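Muramidase (Sodiomyces alcalophilus, PDB 6ZM8) hydrolyses the glycan strands of bacterial peptidoglycan, acting as a fungal muramidase (lysozyme) of glycoside hydrolase family 25. Local coordinates at residues 130-135 and 153-158; 59-64 and 93-98; 17-22 and 185-190. All blocks are in the same frame, centred on the assembly; numbering follows the deposited sequence.

Contact 1: 130-135 and 153-158; sequences RWPVIY and NRCPLW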
loop_
_atom_site.group_PDB
_atom_site.type_symbol
_atom_site.label_atom_id
_atom_site.label_comp_id
_atom_site.label_asym_id
_atom_site.label_seq_id
_atom_site.Cartn_x
_atom_site.Cartn_y
_atom_site.Cartn_z
ATOM N N ARG A 130 11.071 0.192 8.665
ATOM C CA ARG A 130 9.694 -0.261 8.719
ATOM C C ARG A 130 9.456 -1.465 7.816
ATOM O O ARG A 130 9.948 -1.528 6.685
ATOM C CB ARG A 130 8.741 0.836 8.218
ATOM C CG ARG A 130 8.762 2.108 9.078
ATOM C CD ARG A 130 8.421 1.804 10.542
ATOM N NE ARG A 130 7.157 1.102 10.698
ATOM C CZ ARG A 130 5.956 1.672 10.825
ATOM N NH1 ARG A 130 5.863 3.009 10.928
ATOM N NH2 ARG A 130 4.857 0.927 10.924
ATOM N N TRP A 131 8.649 -2.404 8.325
ATOM C CA TRP A 131 8.080 -3.414 7.447
ATOM C C TRP A 131 6.974 -2.739 6.622
ATOM O O TRP A 131 6.151 -2.010 7.160
ATOM C CB TRP A 131 7.491 -4.586 8.237
ATOM C CG TRP A 131 8.524 -5.304 9.047
ATOM C CD1 TRP A 131 8.651 -5.293 10.402
ATOM C CD2 TRP A 131 9.616 -6.088 8.568
ATOM N NE1 TRP A 131 9.744 -6.020 10.789
ATOM C CE2 TRP A 131 10.358 -6.517 9.683
ATOM C CE3 TRP A 131 10.057 -6.454 7.303
ATOM C CZ2 TRP A 131 11.514 -7.293 9.563
ATOM C CZ3 TRP A 131 11.203 -7.226 7.199
ATOM C CH2 TRP A 131 11.928 -7.641 8.310
ATOM N N PRO A 132 6.942 -2.973 5.312
ATOM C CA PRO A 132 5.907 -2.359 4.492
ATOM C C PRO A 132 4.558 -3.031 4.730
ATOM O O PRO A 132 4.452 -4.198 5.113
ATOM C CB PRO A 132 6.405 -2.573 3.075
ATOM C CG PRO A 132 7.148 -3.895 3.179
ATOM C CD PRO A 132 7.816 -3.866 4.542
ATOM N N VAL A 133 3.504 -2.262 4.424
ATOM C CA VAL A 133 2.179 -2.830 4.236
ATOM C C VAL A 133 2.161 -3.616 2.924
ATOM O O VAL A 133 2.847 -3.233 1.962
ATOM C CB VAL A 133 1.180 -1.649 4.208
ATOM C CG1 VAL A 133 -0.209 -2.036 3.715
ATOM C CG2 VAL A 133 1.087 -1.020 5.598
ATOM N N ILE A 134 1.398 -4.709 2.885
ATOM C CA ILE A 134 1.169 -5.439 1.638
ATOM C C ILE A 134 -0.277 -5.215 1.207
ATOM O O ILE A 134 -1.205 -5.562 1.952
ATOM C CB ILE A 134 1.480 -6.929 1.797
ATOM C CG1 ILE A 134 2.987 -7.122 1.933
ATOM C CG2 ILE A 134 0.909 -7.745 0.621
ATOM C CD1 ILE A 134 3.414 -8.540 2.273
ATOM N N TYR A 135 -0.437 -4.657 -0.004
ATOM C CA TYR A 135 -1.746 -4.527 -0.659
ATOM C C TYR A 135 -1.865 -5.656 -1.677
ATOM O O TYR A 135 -1.003 -5.808 -2.552
ATOM C CB TYR A 135 -1.867 -3.181 -1.361
ATOM C CG TYR A 135 -3.104 -3.070 -2.248
ATOM C CD1 TYR A 135 -3.086 -3.533 -3.564
ATOM C CD2 TYR A 135 -4.276 -2.494 -1.784
ATOM C CE1 TYR A 135 -4.188 -3.424 -4.379
ATOM C CE2 TYR A 135 -5.391 -2.341 -2.601
ATOM C CZ TYR A 135 -5.348 -2.810 -3.921
ATOM O OH TYR A 135 -6.398 -2.662 -4.782
ATOM N N ASN A 153 3.230 -11.848 9.926
ATOM C CA ASN A 153 3.721 -11.422 11.253
ATOM C C ASN A 153 4.698 -10.233 11.179
ATOM O O ASN A 153 5.298 -9.820 12.174
ATOM C CB ASN A 153 4.445 -12.590 11.912
ATOM C CG ASN A 153 4.922 -12.264 13.299
ATOM O OD1 ASN A 153 4.145 -11.873 14.178
ATOM N ND2 ASN A 153 6.199 -12.453 13.521
ATOM N N ARG A 154 4.919 -9.724 10.018
ATOM C CA ARG A 154 5.674 -8.488 9.834
ATOM C C ARG A 154 4.876 -7.376 9.154
ATOM O O ARG A 154 5.000 -6.211 9.521
ATOM C CB ARG A 154 6.939 -8.741 8.995
ATOM C CG ARG A 154 8.018 -9.499 9.753
ATOM C CD ARG A 154 9.168 -9.939 8.858
ATOM N NE ARG A 154 8.712 -10.958 7.934
ATOM C CZ ARG A 154 9.382 -11.337 6.834
ATOM N NH1 ARG A 154 10.535 -10.735 6.530
ATOM N NH2 ARG A 154 8.920 -12.293 6.070
ATOM N N CYS A 155 4.146 -7.730 8.114
ATOM C CA CYS A 155 3.594 -6.748 7.158
ATOM C C CYS A 155 2.099 -6.619 7.366
ATOM O O CYS A 155 1.360 -7.564 7.111
ATOM C CB CYS A 155 3.834 -7.214 5.731
ATOM S SG CYS A 155 5.589 -7.341 5.317
ATOM N N PRO A 156 1.613 -5.435 7.772
ATOM C CA PRO A 156 0.169 -5.256 7.873
ATOM C C PRO A 156 -0.506 -5.483 6.508
ATOM O O PRO A 156 0.057 -5.097 5.464
ATOM C CB PRO A 156 0.009 -3.791 8.316
ATOM C CG PRO A 156 1.348 -3.480 9.007
ATOM C CD PRO A 156 2.364 -4.232 8.174
ATOM N N LEU A 157 -1.709 -6.020 6.541
ATOM C CA LEU A 157 -2.451 -6.331 5.317
ATOM C C LEU A 157 -3.377 -5.189 4.925
ATOM O O LEU A 157 -4.187 -4.717 5.727
ATOM C CB LEU A 157 -3.300 -7.581 5.571
ATOM C CG LEU A 157 -4.187 -8.015 4.391
ATOM C CD1 LEU A 157 -3.351 -8.449 3.183
ATOM C CD2 LEU A 157 -5.107 -9.141 4.867
ATOM N N TRP A 158 -3.281 -4.826 3.645
ATOM C CA TRP A 158 -4.213 -3.904 2.985
ATOM C C TRP A 158 -4.923 -4.746 1.907
ATOM O O TRP A 158 -4.350 -5.043 0.863
ATOM C CB TRP A 158 -3.447 -2.720 2.421
ATOM C CG TRP A 158 -4.259 -1.675 1.741
ATOM C CD1 TRP A 158 -5.614 -1.564 1.632
ATOM C CD2 TRP A 158 -3.705 -0.539 1.051
ATOM N NE1 TRP A 158 -5.945 -0.434 0.894
ATOM C CE2 TRP A 158 -4.785 0.199 0.523
ATOM C CE3 TRP A 158 -2.392 -0.129 0.775
ATOM C CZ2 TRP A 158 -4.600 1.324 -0.284
ATOM C CZ3 TRP A 158 -2.198 0.970 -0.051
ATOM C CH2 TRP A 158 -3.297 1.682 -0.567
#

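Contact 2: 59-64 and 93-98; sequences YHFAQP and ALDIEY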
loop_
_atom_site.group_PDB
_atom_site.type_symbol
_atom_site.label_atom_id
_atom_site.label_comp_id
_atom_site.label_asym_id
_atom_site.label_seq_id
_atom_site.Cartn_x
_atom_site.Cartn_y
_atom_site.Cartn_z
ATOM N N TYR A 59 2.715 4.276 -1.993
ATOM C CA TYR A 59 2.723 2.880 -2.428
ATOM C C TYR A 59 3.504 2.705 -3.717
ATOM O O TYR A 59 3.714 3.655 -4.521
ATOM C CB TYR A 59 1.319 2.259 -2.489
ATOM C CG TYR A 59 0.398 2.718 -3.589
ATOM C CD1 TYR A 59 0.402 2.117 -4.836
ATOM C CD2 TYR A 59 -0.550 3.723 -3.356
ATOM C CE1 TYR A 59 -0.515 2.466 -5.823
ATOM C CE2 TYR A 59 -1.475 4.097 -4.333
ATOM C CZ TYR A 59 -1.451 3.448 -5.570
ATOM O OH TYR A 59 -2.358 3.799 -6.544
ATOM N N HIS A 60 3.952 1.461 -3.901
ATOM C CA HIS A 60 4.772 1.032 -5.037
ATOM C C HIS A 60 4.040 -0.065 -5.777
ATOM O O HIS A 60 3.648 -1.081 -5.170
ATOM C CB HIS A 60 6.083 0.419 -4.485
ATOM C CG HIS A 60 6.935 -0.133 -5.586
ATOM N ND1 HIS A 60 7.671 0.714 -6.411
ATOM C CD2 HIS A 60 7.082 -1.417 -6.007
ATOM C CE1 HIS A 60 8.270 -0.075 -7.284
ATOM N NE2 HIS A 60 7.916 -1.366 -7.097
ATOM N N PHE A 61 3.872 0.078 -7.099
ATOM C CA PHE A 61 3.292 -0.992 -7.907
ATOM C C PHE A 61 4.396 -1.962 -8.333
ATOM O O PHE A 61 5.292 -1.620 -9.134
ATOM C CB PHE A 61 2.522 -0.443 -9.110
ATOM C CG PHE A 61 1.712 -1.529 -9.789
ATOM C CD1 PHE A 61 2.275 -2.436 -10.678
ATOM C CD2 PHE A 61 0.396 -1.706 -9.441
ATOM C CE1 PHE A 61 1.526 -3.486 -11.210
ATOM C CE2 PHE A 61 -0.355 -2.727 -9.986
ATOM C CZ PHE A 61 0.204 -3.623 -10.868
ATOM N N ALA A 62 4.342 -3.172 -7.776
ATOM C CA ALA A 62 5.345 -4.187 -8.028
ATOM C C ALA A 62 5.329 -4.657 -9.493
ATOM O O ALA A 62 4.271 -4.901 -10.064
ATOM C CB ALA A 62 5.077 -5.394 -7.164
ATOM N N GLN A 63 6.543 -4.874 -10.007
ATOM C CA GLN A 63 6.741 -5.492 -11.328
ATOM C C GLN A 63 7.721 -6.645 -11.152
ATOM O O GLN A 63 8.928 -6.480 -11.391
ATOM C CB GLN A 63 7.223 -4.451 -12.346
ATOM C CG GLN A 63 6.108 -3.504 -12.760
ATOM C CD GLN A 63 5.073 -4.129 -13.689
ATOM O OE1 GLN A 63 5.195 -5.296 -14.071
ATOM N NE2 GLN A 63 4.062 -3.339 -14.043
ATOM N N PRO A 64 7.266 -7.804 -10.680
ATOM C CA PRO A 64 8.209 -8.833 -10.221
ATOM C C PRO A 64 9.077 -9.466 -11.292
ATOM O O PRO A 64 10.090 -10.082 -10.922
ATOM C CB PRO A 64 7.344 -9.882 -9.523
ATOM C CG PRO A 64 6.165 -9.045 -9.019
ATOM C CD PRO A 64 5.897 -8.095 -10.171
ATOM N N ALA A 93 3.567 1.029 1.233
ATOM C CA ALA A 93 2.840 -0.173 0.856
ATOM C C ALA A 93 3.352 -0.733 -0.463
ATOM O O ALA A 93 3.589 -0.005 -1.446
ATOM C CB ALA A 93 1.348 0.109 0.723
ATOM N N LEU A 94 3.487 -2.067 -0.484
ATOM C CA LEU A 94 3.792 -2.841 -1.677
ATOM C C LEU A 94 2.454 -3.267 -2.301
ATOM O O LEU A 94 1.735 -4.082 -1.716
ATOM C CB LEU A 94 4.608 -4.067 -1.297
ATOM C CG LEU A 94 4.917 -5.008 -2.461
ATOM C CD1 LEU A 94 5.793 -4.335 -3.516
ATOM C CD2 LEU A 94 5.581 -6.271 -1.947
ATOM N N ASP A 95 2.147 -2.724 -3.489
ATOM C CA ASP A 95 0.938 -3.095 -4.239
ATOM C C ASP A 95 1.348 -4.235 -5.168
ATOM O O ASP A 95 2.001 -4.011 -6.212
ATOM C CB ASP A 95 0.449 -1.856 -4.972
ATOM C CG ASP A 95 -0.695 -2.075 -5.915
ATOM O OD1 ASP A 95 -1.120 -3.237 -6.069
ATOM O OD2 ASP A 95 -1.157 -1.078 -6.505
ATOM N N ILE A 96 1.014 -5.451 -4.740
ATOM C CA ILE A 96 1.446 -6.684 -5.385
ATOM C C ILE A 96 0.177 -7.443 -5.827
ATOM O O ILE A 96 -0.556 -8.005 -4.993
ATOM C CB ILE A 96 2.429 -7.479 -4.499
ATOM C CG1 ILE A 96 2.844 -8.794 -5.135
ATOM C CG2 ILE A 96 1.915 -7.744 -3.087
ATOM C CD1 ILE A 96 3.618 -8.677 -6.417
ATOM N N GLU A 97 -0.107 -7.363 -7.118
ATOM C CA GLU A 97 -1.393 -7.768 -7.644
ATOM C C GLU A 97 -1.241 -8.152 -9.123
ATOM O O GLU A 97 -0.154 -8.181 -9.681
ATOM C CB GLU A 97 -2.421 -6.623 -7.496
ATOM C CG GLU A 97 -2.061 -5.413 -8.341
ATOM C CD GLU A 97 -3.182 -4.375 -8.324
ATOM O OE1 GLU A 97 -4.096 -4.485 -9.181
ATOM O OE2 GLU A 97 -3.141 -3.444 -7.525
ATOM N N TYR A 98 -2.393 -8.380 -9.750
ATOM C CA TYR A 98 -2.481 -8.885 -11.129
ATOM C C TYR A 98 -1.565 -8.091 -12.060
ATOM O O TYR A 98 -1.613 -6.860 -12.154
ATOM C CB TYR A 98 -3.925 -8.735 -11.660
ATOM C CG TYR A 98 -4.983 -9.158 -10.663
ATOM C CD1 TYR A 98 -5.429 -10.474 -10.580
ATOM C CD2 TYR A 98 -5.519 -8.232 -9.775
ATOM C CE1 TYR A 98 -6.356 -10.850 -9.617
ATOM C CE2 TYR A 98 -6.449 -8.591 -8.838
ATOM C CZ TYR A 98 -6.867 -9.895 -8.747
ATOM O OH TYR A 98 -7.804 -10.171 -7.776
HETATM O O HOH W 1 1.790 -5.696 -8.579
#

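Contact 3: 17-22 and 185-190; sequences ARAYAN and YPQGGD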
loop_
_atom_site.group_PDB
_atom_site.type_symbol
_atom_site.label_atom_id
_atom_site.label_comp_id
_atom_site.label_asym_id
_atom_site.label_seq_id
_atom_site.Cartn_x
_atom_site.Cartn_y
_atom_site.Cartn_z
ATOM N N ALA A 17 -8.596 19.599 2.039
ATOM C CA ALA A 17 -9.441 20.216 3.067
ATOM C C ALA A 17 -10.855 19.606 3.004
ATOM O O ALA A 17 -11.454 19.284 4.059
ATOM C CB ALA A 17 -9.484 21.718 2.877
ATOM N N ARG A 18 -11.382 19.455 1.798
ATOM C CA ARG A 18 -12.688 18.828 1.619
ATOM C C ARG A 18 -12.671 17.371 2.113
ATOM O O ARG A 18 -13.610 16.901 2.758
ATOM C CB ARG A 18 -13.115 18.901 0.146
ATOM C CG ARG A 18 -14.369 18.117 -0.210
ATOM C CD ARG A 18 -14.679 18.228 -1.708
ATOM N NE ARG A 18 -15.608 17.159 -2.108
ATOM C CZ ARG A 18 -16.027 16.903 -3.340
ATOM N NH1 ARG A 18 -16.831 15.868 -3.559
ATOM N NH2 ARG A 18 -15.585 17.651 -4.340
ATOM N N ALA A 19 -11.589 16.645 1.797
ATOM C CA ALA A 19 -11.481 15.260 2.258
ATOM C C ALA A 19 -11.468 15.196 3.783
ATOM O O ALA A 19 -12.116 14.311 4.377
ATOM C CB ALA A 19 -10.256 14.622 1.662
ATOM N N TYR A 20 -10.731 16.096 4.435
ATOM C CA TYR A 20 -10.703 16.064 5.900
ATOM C C TYR A 20 -12.118 16.379 6.438
ATOM O O TYR A 20 -12.585 15.739 7.412
ATOM C CB TYR A 20 -9.661 17.071 6.425
ATOM C CG TYR A 20 -9.365 16.859 7.894
ATOM C CD1 TYR A 20 -10.129 17.464 8.874
ATOM C CD2 TYR A 20 -8.322 16.062 8.273
ATOM C CE1 TYR A 20 -9.902 17.233 10.199
ATOM C CE2 TYR A 20 -8.055 15.847 9.610
ATOM C CZ TYR A 20 -8.853 16.419 10.574
ATOM O OH TYR A 20 -8.618 16.207 11.907
ATOM N N ALA A 21 -12.818 17.339 5.826
ATOM C CA ALA A 21 -14.177 17.674 6.243
ATOM C C ALA A 21 -15.132 16.483 6.059
ATOM O O ALA A 21 -16.094 16.340 6.814
ATOM C CB ALA A 21 -14.652 18.908 5.497
ATOM N N ASN A 22 -14.878 15.655 5.057
ATOM C CA ASN A 22 -15.657 14.439 4.833
ATOM C C ASN A 22 -15.466 13.420 5.955
ATOM O O ASN A 22 -16.248 12.482 6.076
ATOM C CB ASN A 22 -15.222 13.820 3.495
ATOM C CG ASN A 22 -16.125 12.705 3.014
ATOM O OD1 ASN A 22 -17.354 12.855 2.978
ATOM N ND2 ASN A 22 -15.536 11.594 2.581
ATOM N N TYR A 185 -14.113 6.767 -4.448
ATOM C CA TYR A 185 -13.923 7.925 -3.576
ATOM C C TYR A 185 -14.593 9.120 -4.247
ATOM O O TYR A 185 -14.468 9.296 -5.471
ATOM C CB TYR A 185 -12.425 8.185 -3.359
ATOM C CG TYR A 185 -12.193 9.246 -2.319
ATOM C CD1 TYR A 185 -12.430 8.940 -0.983
ATOM C CD2 TYR A 185 -11.840 10.544 -2.645
ATOM C CE1 TYR A 185 -12.394 9.906 0.006
ATOM C CE2 TYR A 185 -11.801 11.539 -1.663
ATOM C CZ TYR A 185 -12.108 11.217 -0.333
ATOM O OH TYR A 185 -12.105 12.222 0.591
ATOM N N PRO A 186 -15.276 10.015 -3.502
ATOM C CA PRO A 186 -16.109 11.034 -4.187
ATOM C C PRO A 186 -15.333 11.976 -5.084
ATOM O O PRO A 186 -15.894 12.456 -6.069
ATOM C CB PRO A 186 -16.794 11.773 -3.045
ATOM C CG PRO A 186 -16.063 11.379 -1.789
ATOM C CD PRO A 186 -15.576 9.993 -2.068
ATOM N N GLN A 187 -14.089 12.268 -4.745
ATOM C CA GLN A 187 -13.239 13.146 -5.561
ATOM C C GLN A 187 -12.398 12.375 -6.565
ATOM O O GLN A 187 -11.575 13.007 -7.238
ATOM C CB GLN A 187 -12.310 13.980 -4.675
ATOM C CG GLN A 187 -13.057 14.896 -3.703
ATOM C CD GLN A 187 -12.082 15.847 -3.075
ATOM O OE1 GLN A 187 -11.366 16.570 -3.777
ATOM N NE2 GLN A 187 -11.985 15.854 -1.749
ATOM N N GLY A 188 -12.588 11.065 -6.665
ATOM C CA GLY A 188 -11.757 10.207 -7.481
ATOM C C GLY A 188 -10.766 9.445 -6.594
ATOM O O GLY A 188 -10.163 10.026 -5.689
ATOM N N GLY A 189 -10.604 8.168 -6.888
ATOM C CA GLY A 189 -9.730 7.295 -6.122
ATOM C C GLY A 189 -10.507 6.173 -5.481
ATOM O O GLY A 189 -11.665 5.911 -5.807
ATOM N N ASP A 190 -9.827 5.483 -4.563
ATOM C CA ASP A 190 -10.421 4.345 -3.888
ATOM C C ASP A 190 -10.673 4.659 -2.416
ATOM O O ASP A 190 -9.988 5.488 -1.836
ATOM C CB ASP A 190 -9.516 3.106 -3.980
ATOM C CG ASP A 190 -9.057 2.886 -5.410
ATOM O OD1 ASP A 190 -9.869 2.716 -6.286
ATOM O OD2 ASP A 190 -7.785 2.918 -5.643
#

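Contact 1: 130-135 and 153-158
Arg-154 crosses one face of the Trp-131 indole at a slant. Its CB starts over the five-membered ring, 3.8 Å from Trp-131 CG, and its CG continues over the ring, 3.8 Å from Trp-131 CE2. CD then sits 3.5 Å from the centroid of the six-membered ring, a CH-pi contact almost on the ring normal. There the chain bends (chi3 -68°) and brings NE round. NH1 settles 3.6 Å from Trp-131 CZ3, with the guanidinium plane turned 72° to the ring. The cation-pi contact is off-centre, and the methylene CD makes the closer approach to the ring. The charged end has partners beyond the indole: NH1 forms a salt bridge with Glu-118, and NH2 bonds to Arg-150 O.

Further along, the strands run parallel. Ile-134 N donates to Pro-156 O at 2.9 Å, and Trp-158 N returns a bond to Ile-134 O at 2.8 Å. Cys-155 CB presses on Pro-132 O at 3.1 Å; that carbonyl is buried without a polar partner. On the sheet face of Tyr-135 and Trp-158 the rings form a T-shaped pair, planes 78° apart, with the phenol edge (CD2) over the pyrrole ring and centroids 4.8 Å apart. Tyr-135 OH is held by Gln-180 and Trp-158 NE1 by Asn-192.

Strands 133-136 and 157-160 are neighbours in a right-handed beta-alpha-beta unit, joined through helix 138-145. Helix 110-128 packs on Pro-132 and Cys-155 through Val-121, and its His-125 stacks on Trp-131, while strand 93-95 flanks strand 133-136.

Contact 2: 59-64 and 93-98
Asp-95 O is gripped by Ala-62 N, which donates at 2.9 Å along a nearly straight line (170° at the hydrogen) from 22° off the carbonyl plane. A water lies 2.9 Å from the same Asp-95 O. It accepts from Glu-97 N at 2.9 Å and also lies within bonding distance of Ala-62 O, so it bridges the two chains beyond the Ala-62 to Asp-95 bond, though it has more acceptors around it than protons. Upstream the parallel ladder is regular: Asp-95 N donates to His-60 O at 2.8 Å, and His-60 N to Ala-93 O.

On the sheet face of Tyr-59, Phe-61 and Asp-95, the acid lies alongside the Tyr-59 ring and obliquely across Phe-61, with OD2 3.4 Å from Phe-61 CD2. Phe-61 CG stands anti to the backbone N (chi1 -169°), and in one of two Glu-97 conformers Glu-97 CG is 3.6 Å from Phe-61 CE2. The water lies over one face of this ring, toward the rim, with Asp-95 O farther above it. On the reverse face Leu-94 CD1 meets the His-60 ring edge at CD2, 4.0 Å away, while Ile-96 CD1 fills the angle between Pro-64 CG and Ala-62 CB, 3.7 Å from the latter.

Asp-95 and Glu-97 form an Asp-X-Glu sequence at the C-terminal end of a barrel strand, consistent with the active site of family 25. Strand 93-95 runs between strands 55-61 and 133-136, whose Tyr-135 touches Asp-95, and helix 110-128 packs Phe-120 on Leu-94 and Trp-116 on Ala-62 and Pro-64.

Contact 3: 17-22 and 185-190
Arg-18 and Gln-187 run antiparallel alongside one another. The guanidinium and amide planes are only 9° apart but staggered: Gln-187 CG sits over the centre of the guanidinium, 3.6 Å from Arg-18 CZ, while the amide lies against the Arg-18 methylenes. Arg-18 CG is anti to the backbone N (chi1 172°) and the chain stays extended to NE, which lays those methylenes beside the amide: Arg-18 CD is 3.6 Å from Gln-187 NE2. Pro-186 CB approaches the outer end of the same guanidinium, 4.1 Å from Arg-18 NH1.

On the next residue of the helix, the Ala-19 methyl presses on a phenol tip, with Ala-19 CB 3.2 Å from Tyr-185 OH. Asn-22 reaches toward that hydroxyl tip to tip, its amide turned 81° to the ring, but Asn-22 ND2 remains 4.0 Å from Tyr-185 OH. Both groups bond instead to OD2 of Asp-24, two residues after Asn-22, which thus ties them together.

The second shell fixes these groups. Gln-187 OE1 accepts from Asp-15 N, so Asp-15 holds the Gln-187 amide, and its OD1 also bonds the backbone N of Arg-18. The Tyr-185 ring has Pro-186 CD over one face and also stacks with Phe-5. Its backbone opens a type I turn, in which Gly-188 N donates to Tyr-185 O at 2.8 Å; a further bond of 2.9 Å runs from Tyr-185 N to Gly-189 O.

Helix 16-22 is therefore joined to the loop between strands 178-182 and 190-194 by stacking and van der Waals contact. Gln-187 OE1 finds its partner in Asp-15, and Tyr-185 OH and Asn-22 ND2 find theirs in Asp-24, rather than in direct hydrogen bonds between the two segments.

Overall arrangement
Contacts 1 and 2 are successive parts of one sheet, their centres 12 Å apart. Strands 93-95 and 133-136 are joined by probable hydrogen bonds, among them Val-133 O to Leu-94 N at 2.8 Å. Tyr-135 bridges the two sites: its CD1 lies 3.2 Å from Asp-95 OD1, so the aromatic pair of contact 1 borders the acids of contact 2, the likely catalytic centre of this family 25 barrel. Contact 3 is peripheral, its centre about 24 Å from each of the others, and nearest atoms stay about 6 Å away. By bringing 17-22 to 185-190, it closes the long chain loop within which both other contacts are nested.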